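Local coordinates for Er-derived vesicles protein ERV41 (Saccharomyces cerevisiae, PDB 3ZLC) that helps carry a subset of secretory proteins from the endoplasmic reticulum to the Golgi in COPII-coated vesicles and facilitates retrograde transport back, at residues A86-F91 with A178-D183; L186-Y191 with G233-Y238. All coordinates share one frame; numbering follows the deposited sequence.

Interaction 1: A86-F91 with A178-D183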
loop_
_atom_site.group_PDB
_atom_site.type_symbol
_atom_site.label_atom_id
_atom_site.label_comp_id
_atom_site.label_asym_id
_atom_site.label_seq_id
_atom_site.Cartn_x
_atom_site.Cartn_y
_atom_site.Cartn_z
ATOM N N ALA A 86 -15.774 -10.292 -10.606
ATOM C CA ALA A 86 -14.496 -10.249 -11.329
ATOM C C ALA A 86 -13.390 -11.130 -10.739
ATOM O O ALA A 86 -12.388 -11.405 -11.406
ATOM C CB ALA A 86 -14.005 -8.819 -11.451
ATOM N N ILE A 87 -13.551 -11.544 -9.487
ATOM C CA ILE A 87 -12.570 -12.407 -8.844
ATOM C C ILE A 87 -12.714 -13.828 -9.360
ATOM O O ILE A 87 -13.782 -14.426 -9.210
ATOM C CB ILE A 87 -12.759 -12.441 -7.322
ATOM C CG1 ILE A 87 -12.634 -11.037 -6.753
ATOM C CG2 ILE A 87 -11.717 -13.351 -6.672
ATOM C CD1 ILE A 87 -11.346 -10.407 -7.157
ATOM N N PRO A 88 -11.641 -14.368 -9.972
ATOM C CA PRO A 88 -11.628 -15.795 -10.302
ATOM C C PRO A 88 -11.903 -16.558 -9.012
ATOM O O PRO A 88 -11.201 -16.331 -8.024
ATOM C CB PRO A 88 -10.185 -16.036 -10.772
ATOM C CG PRO A 88 -9.694 -14.697 -11.232
ATOM C CD PRO A 88 -10.368 -13.705 -10.314
ATOM N N ALA A 89 -12.918 -17.418 -9.007
ATOM C CA ALA A 89 -13.323 -18.128 -7.794
ATOM C C ALA A 89 -12.167 -18.916 -7.171
ATOM O O ALA A 89 -12.213 -19.287 -5.992
ATOM C CB ALA A 89 -14.513 -19.041 -8.083
ATOM N N GLU A 90 -11.140 -19.168 -7.982
ATOM C CA GLU A 90 -9.888 -19.755 -7.525
ATOM C C GLU A 90 -9.230 -18.907 -6.441
ATOM O O GLU A 90 -8.483 -19.425 -5.614
ATOM C CB GLU A 90 -8.916 -19.893 -8.705
ATOM C CG GLU A 90 -9.348 -20.878 -9.792
ATOM C CD GLU A 90 -8.872 -20.470 -11.177
ATOM O OE1 GLU A 90 -8.805 -19.251 -11.451
ATOM O OE2 GLU A 90 -8.573 -21.368 -11.991
ATOM N N PHE A 91 -9.496 -17.603 -6.438
ATOM C CA PHE A 91 -8.766 -16.717 -5.542
ATOM C C PHE A 91 -9.571 -16.206 -4.356
ATOM O O PHE A 91 -9.231 -15.195 -3.725
ATOM C CB PHE A 91 -8.082 -15.605 -6.332
ATOM C CG PHE A 91 -6.982 -16.113 -7.224
ATOM C CD1 PHE A 91 -7.277 -16.691 -8.455
ATOM C CD2 PHE A 91 -5.657 -16.055 -6.813
ATOM C CE1 PHE A 91 -6.269 -17.178 -9.269
ATOM C CE2 PHE A 91 -4.645 -16.540 -7.622
ATOM C CZ PHE A 91 -4.951 -17.101 -8.854
ATOM N N ALA A 178 -7.866 -4.015 -4.885
ATOM C CA ALA A 178 -6.951 -5.068 -5.318
ATOM C C ALA A 178 -6.615 -4.869 -6.788
ATOM O O ALA A 178 -7.434 -4.349 -7.558
ATOM C CB ALA A 178 -7.586 -6.460 -5.090
ATOM N N GLN A 179 -5.412 -5.278 -7.169
ATOM C CA GLN A 179 -5.039 -5.360 -8.575
ATOM C C GLN A 179 -4.463 -6.743 -8.844
ATOM O O GLN A 179 -3.649 -7.254 -8.071
ATOM C CB GLN A 179 -4.034 -4.253 -8.934
ATOM C CG GLN A 179 -4.673 -2.858 -8.934
ATOM C CD GLN A 179 -3.921 -1.826 -9.770
ATOM O OE1 GLN A 179 -3.911 -1.896 -11.000
ATOM N NE2 GLN A 179 -3.308 -0.844 -9.099
ATOM N N PHE A 180 -4.903 -7.358 -9.933
ATOM C CA PHE A 180 -4.343 -8.629 -10.340
ATOM C C PHE A 180 -4.478 -8.820 -11.838
ATOM O O PHE A 180 -5.388 -8.290 -12.475
ATOM C CB PHE A 180 -5.006 -9.791 -9.600
ATOM C CG PHE A 180 -6.358 -10.130 -10.113
ATOM C CD1 PHE A 180 -6.512 -11.056 -11.137
ATOM C CD2 PHE A 180 -7.481 -9.533 -9.576
ATOM C CE1 PHE A 180 -7.764 -11.368 -11.625
ATOM C CE2 PHE A 180 -8.738 -9.853 -10.050
ATOM C CZ PHE A 180 -8.881 -10.765 -11.080
ATOM N N ASN A 181 -3.572 -9.609 -12.387
ATOM C CA ASN A 181 -3.569 -9.901 -13.813
ATOM C C ASN A 181 -2.809 -11.201 -13.936
ATOM O O ASN A 181 -1.584 -11.219 -13.797
ATOM C CB ASN A 181 -2.868 -8.780 -14.602
ATOM C CG ASN A 181 -2.915 -8.998 -16.119
ATOM O OD1 ASN A 181 -2.981 -10.132 -16.608
ATOM N ND2 ASN A 181 -2.863 -7.901 -16.868
ATOM N N GLN A 182 -3.531 -12.289 -14.173
ATOM C CA GLN A 182 -2.912 -13.605 -14.199
ATOM C C GLN A 182 -1.961 -13.741 -15.388
ATOM O O GLN A 182 -1.070 -14.591 -15.383
ATOM C CB GLN A 182 -3.987 -14.702 -14.197
ATOM C CG GLN A 182 -5.006 -14.559 -13.059
ATOM C CD GLN A 182 -5.924 -15.766 -12.914
ATOM O OE1 GLN A 182 -7.126 -15.689 -13.187
ATOM N NE2 GLN A 182 -5.362 -16.885 -12.464
ATOM N N ASP A 183 -2.135 -12.876 -16.385
ATOM C CA ASP A 183 -1.280 -12.877 -17.569
ATOM C C ASP A 183 -0.064 -11.946 -17.429
ATOM O O ASP A 183 0.903 -12.069 -18.171
ATOM C CB ASP A 183 -2.101 -12.505 -18.810
ATOM C CG ASP A 183 -3.169 -13.539 -19.132
ATOM O OD1 ASP A 183 -2.979 -14.726 -18.786
ATOM O OD2 ASP A 183 -4.202 -13.162 -19.730
#
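F180 and Q182 meet I87, P88 and F91 where a long loop folds over the chain leaving strand 177-179, a member of the smaller mixed sheet in the lumenal domain of ERV41. No hydrogen bond joins the two segments, and with 227 Å² buried the contact rests on van der Waals packing. In F180 CB already points to the loop; CG then lies between the backbone N and the carbonyl carbon, the crowded position (chi1 76°), and the far ring atoms make the contact. On one flank CE2 approaches I87 CD1 at 3.9 Å; on the other CE1 stands 3.7 Å from P88 CD. The tip, CZ, comes closest: it lies 3.4 Å from P88 CD, and the two side chains reach toward each other tip to tip. The carbonyl oxygen A86 O sits in the ring plane at the edge, 3.6 Å from CZ, a placement consistent with a weakly attractive approach to the positive rim of the aromatic ring. The F180 side chain also touches I62 and V68 (strand 67-68), so its contacts reach beyond the loop. Q182, extended beyond CG, slides past P88 in the opposite direction and puts OE1 3.4 Å from P88 CG. Its amide is turned 80° from the plane of the F91 ring, with NE2 3.3 Å from F91 CE1.

Interaction 2: L186-Y191 with G233-Y238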
loop_
_atom_site.group_PDB
_atom_site.type_symbol
_atom_site.label_atom_id
_atom_site.label_comp_id
_atom_site.label_asym_id
_atom_site.label_seq_id
_atom_site.Cartn_x
_atom_site.Cartn_y
_atom_site.Cartn_z
ATOM N N LEU A 186 4.439 -9.876 -13.504
ATOM C CA LEU A 186 5.562 -8.979 -13.211
ATOM C C LEU A 186 5.243 -7.509 -13.484
ATOM O O LEU A 186 6.139 -6.682 -13.705
ATOM C CB LEU A 186 6.787 -9.408 -13.995
ATOM C CG LEU A 186 7.274 -10.798 -13.576
ATOM C CD1 LEU A 186 8.360 -11.327 -14.507
ATOM C CD2 LEU A 186 7.784 -10.684 -12.166
ATOM N N THR A 187 3.958 -7.190 -13.475
ATOM C CA THR A 187 3.520 -5.811 -13.621
ATOM C C THR A 187 4.009 -4.970 -12.444
ATOM O O THR A 187 4.004 -5.419 -11.296
ATOM C CB THR A 187 1.997 -5.753 -13.759
ATOM O OG1 THR A 187 1.644 -6.362 -15.007
ATOM C CG2 THR A 187 1.481 -4.302 -13.731
ATOM N N THR A 188 4.459 -3.757 -12.751
ATOM C CA THR A 188 4.842 -2.784 -11.736
ATOM C C THR A 188 3.676 -1.831 -11.500
ATOM O O THR A 188 3.147 -1.238 -12.448
ATOM C CB THR A 188 6.047 -1.972 -12.214
ATOM O OG1 THR A 188 7.217 -2.799 -12.153
ATOM C CG2 THR A 188 6.245 -0.733 -11.339
ATOM N N TYR A 189 3.281 -1.685 -10.241
ATOM C CA TYR A 189 2.197 -0.795 -9.883
ATOM C C TYR A 189 2.748 0.389 -9.096
ATOM O O TYR A 189 3.508 0.212 -8.133
ATOM C CB TYR A 189 1.169 -1.555 -9.028
ATOM C CG TYR A 189 0.573 -2.777 -9.715
ATOM C CD1 TYR A 189 1.179 -4.024 -9.616
ATOM C CD2 TYR A 189 -0.611 -2.678 -10.448
ATOM C CE1 TYR A 189 0.628 -5.139 -10.235
ATOM C CE2 TYR A 189 -1.169 -3.781 -11.066
ATOM C CZ TYR A 189 -0.543 -5.009 -10.952
ATOM O OH TYR A 189 -1.092 -6.111 -11.574
ATOM N N VAL A 190 2.364 1.599 -9.498
ATOM C CA VAL A 190 2.835 2.803 -8.808
ATOM C C VAL A 190 1.635 3.635 -8.400
ATOM O O VAL A 190 0.788 3.959 -9.240
ATOM C CB VAL A 190 3.759 3.651 -9.702
ATOM C CG1 VAL A 190 4.357 4.818 -8.894
ATOM C CG2 VAL A 190 4.889 2.787 -10.269
ATOM N N TYR A 191 1.548 3.955 -7.114
ATOM C CA TYR A 191 0.504 4.843 -6.641
ATOM C C TYR A 191 1.116 6.175 -6.208
ATOM O O TYR A 191 2.057 6.208 -5.392
ATOM C CB TYR A 191 -0.219 4.213 -5.462
ATOM C CG TYR A 191 -0.869 2.866 -5.734
ATOM C CD1 TYR A 191 -2.149 2.785 -6.282
ATOM C CD2 TYR A 191 -0.222 1.681 -5.410
ATOM C CE1 TYR A 191 -2.769 1.549 -6.512
ATOM C CE2 TYR A 191 -0.829 0.440 -5.632
ATOM C CZ TYR A 191 -2.110 0.389 -6.175
ATOM O OH TYR A 191 -2.717 -0.835 -6.401
ATOM N N GLY A 233 7.631 -4.175 -9.134
ATOM C CA GLY A 233 7.046 -4.283 -7.811
ATOM C C GLY A 233 5.869 -3.369 -7.587
ATOM O O GLY A 233 5.141 -3.003 -8.514
ATOM N N ILE A 234 5.671 -3.009 -6.330
ATOM C CA ILE A 234 4.525 -2.206 -5.951
ATOM C C ILE A 234 5.094 -0.988 -5.235
ATOM O O ILE A 234 5.805 -1.126 -4.234
ATOM C CB ILE A 234 3.588 -2.983 -5.004
ATOM C CG1 ILE A 234 3.050 -4.249 -5.688
ATOM C CG2 ILE A 234 2.410 -2.095 -4.573
ATOM C CD1 ILE A 234 2.502 -5.307 -4.708
ATOM N N PHE A 235 4.793 0.202 -5.753
ATOM C CA PHE A 235 5.408 1.431 -5.242
ATOM C C PHE A 235 4.375 2.459 -4.798
ATOM O O PHE A 235 3.433 2.775 -5.535
ATOM C CB PHE A 235 6.295 2.054 -6.324
ATOM C CG PHE A 235 7.413 1.141 -6.813
ATOM C CD1 PHE A 235 7.170 0.175 -7.791
ATOM C CD2 PHE A 235 8.704 1.272 -6.318
ATOM C CE1 PHE A 235 8.200 -0.661 -8.248
ATOM C CE2 PHE A 235 9.746 0.442 -6.776
ATOM C CZ PHE A 235 9.489 -0.520 -7.740
ATOM N N PHE A 236 4.563 2.995 -3.600
ATOM C CA PHE A 236 3.681 4.048 -3.099
ATOM C C PHE A 236 4.485 5.333 -3.004
ATOM O O PHE A 236 5.342 5.463 -2.129
ATOM C CB PHE A 236 3.178 3.684 -1.709
ATOM C CG PHE A 236 2.346 2.419 -1.671
ATOM C CD1 PHE A 236 2.942 1.182 -1.473
ATOM C CD2 PHE A 236 0.956 2.476 -1.811
ATOM C CE1 PHE A 236 2.172 0.003 -1.416
ATOM C CE2 PHE A 236 0.180 1.307 -1.757
ATOM C CZ PHE A 236 0.789 0.070 -1.560
ATOM N N LYS A 237 4.247 6.264 -3.919
ATOM C CA LYS A 237 4.909 7.560 -3.837
ATOM C C LYS A 237 4.021 8.478 -3.028
ATOM O O LYS A 237 2.784 8.443 -3.152
ATOM C CB LYS A 237 5.151 8.145 -5.228
ATOM C CG LYS A 237 6.022 7.266 -6.110
ATOM C CD LYS A 237 7.171 8.056 -6.718
ATOM C CE LYS A 237 7.992 7.188 -7.668
ATOM N NZ LYS A 237 9.153 7.922 -8.256
ATOM N N TYR A 238 4.628 9.275 -2.158
ATOM C CA TYR A 238 3.812 10.177 -1.352
ATOM C C TYR A 238 4.417 11.564 -1.255
ATOM O O TYR A 238 5.638 11.732 -1.233
ATOM C CB TYR A 238 3.545 9.587 0.047
ATOM C CG TYR A 238 4.787 9.051 0.732
ATOM C CD1 TYR A 238 5.623 9.905 1.441
ATOM C CD2 TYR A 238 5.120 7.698 0.679
ATOM C CE1 TYR A 238 6.747 9.440 2.082
ATOM C CE2 TYR A 238 6.272 7.217 1.325
ATOM C CZ TYR A 238 7.075 8.099 2.022
ATOM O OH TYR A 238 8.226 7.676 2.670
#
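Y191 O receives the shortest bond of this parallel strand pair, from K237 N at 2.6 Å, and F236 CA adds a CA-H...O contact to the same oxygen. Three further backbone bonds fix the register: Y189 N to G233 O, F235 N to Y189 O, and Y191 N to F235 O, the last 2.7 Å long and nearly straight (171°). Strands 188-191 and 233-238 thus run side by side, 14° apart, inside the larger mixed sheet. On one face Y189 and Y191 neighbour I234 and F236; Y191 CD2 lies 3.7 Å from F236 CE2, the rings near parallel but slid apart, their planes 18° apart. On the other face V190 neighbours F235, and at the start of the pair T188 CG2 reaches to 3.7 Å from F235 CE1, while T188 OG1 accepts a weak bond from G233 N at 3.3 Å. An alanine here would probably leave G233 N without this weak acceptor and open a gap beside the F235 ring. On the outer sides T188 and V190 bond through their backbones to Y219 and Y217, I234 and F236 to I134 and L132. Along this stretch the polar backbone is therefore largely paired within the sheet, leaving mainly apolar and aromatic groups to pack on its faces.

The centre of interaction 2 lies about 9 Å from the centre of the chain, in a buried place, whereas that of interaction 1 lies about 18 Å from it and is only partly buried. The inner contact pairs two strands of the larger mixed sheet through backbone hydrogen bonds; the outer one packs a loop against the chain just past strand 177-179 of the smaller mixed sheet, by side chains without any such bond. Their segments nevertheless touch: strand 177-179 precedes strand 188-200 in the chain, and Q179 NE2 lies 2.8 Å from Y191 OH, a probable hydrogen bond between the sheets. Y191 OH also hydrogen-bonds to H156 NE2, on strand 156-163, which neighbours strand 177-179.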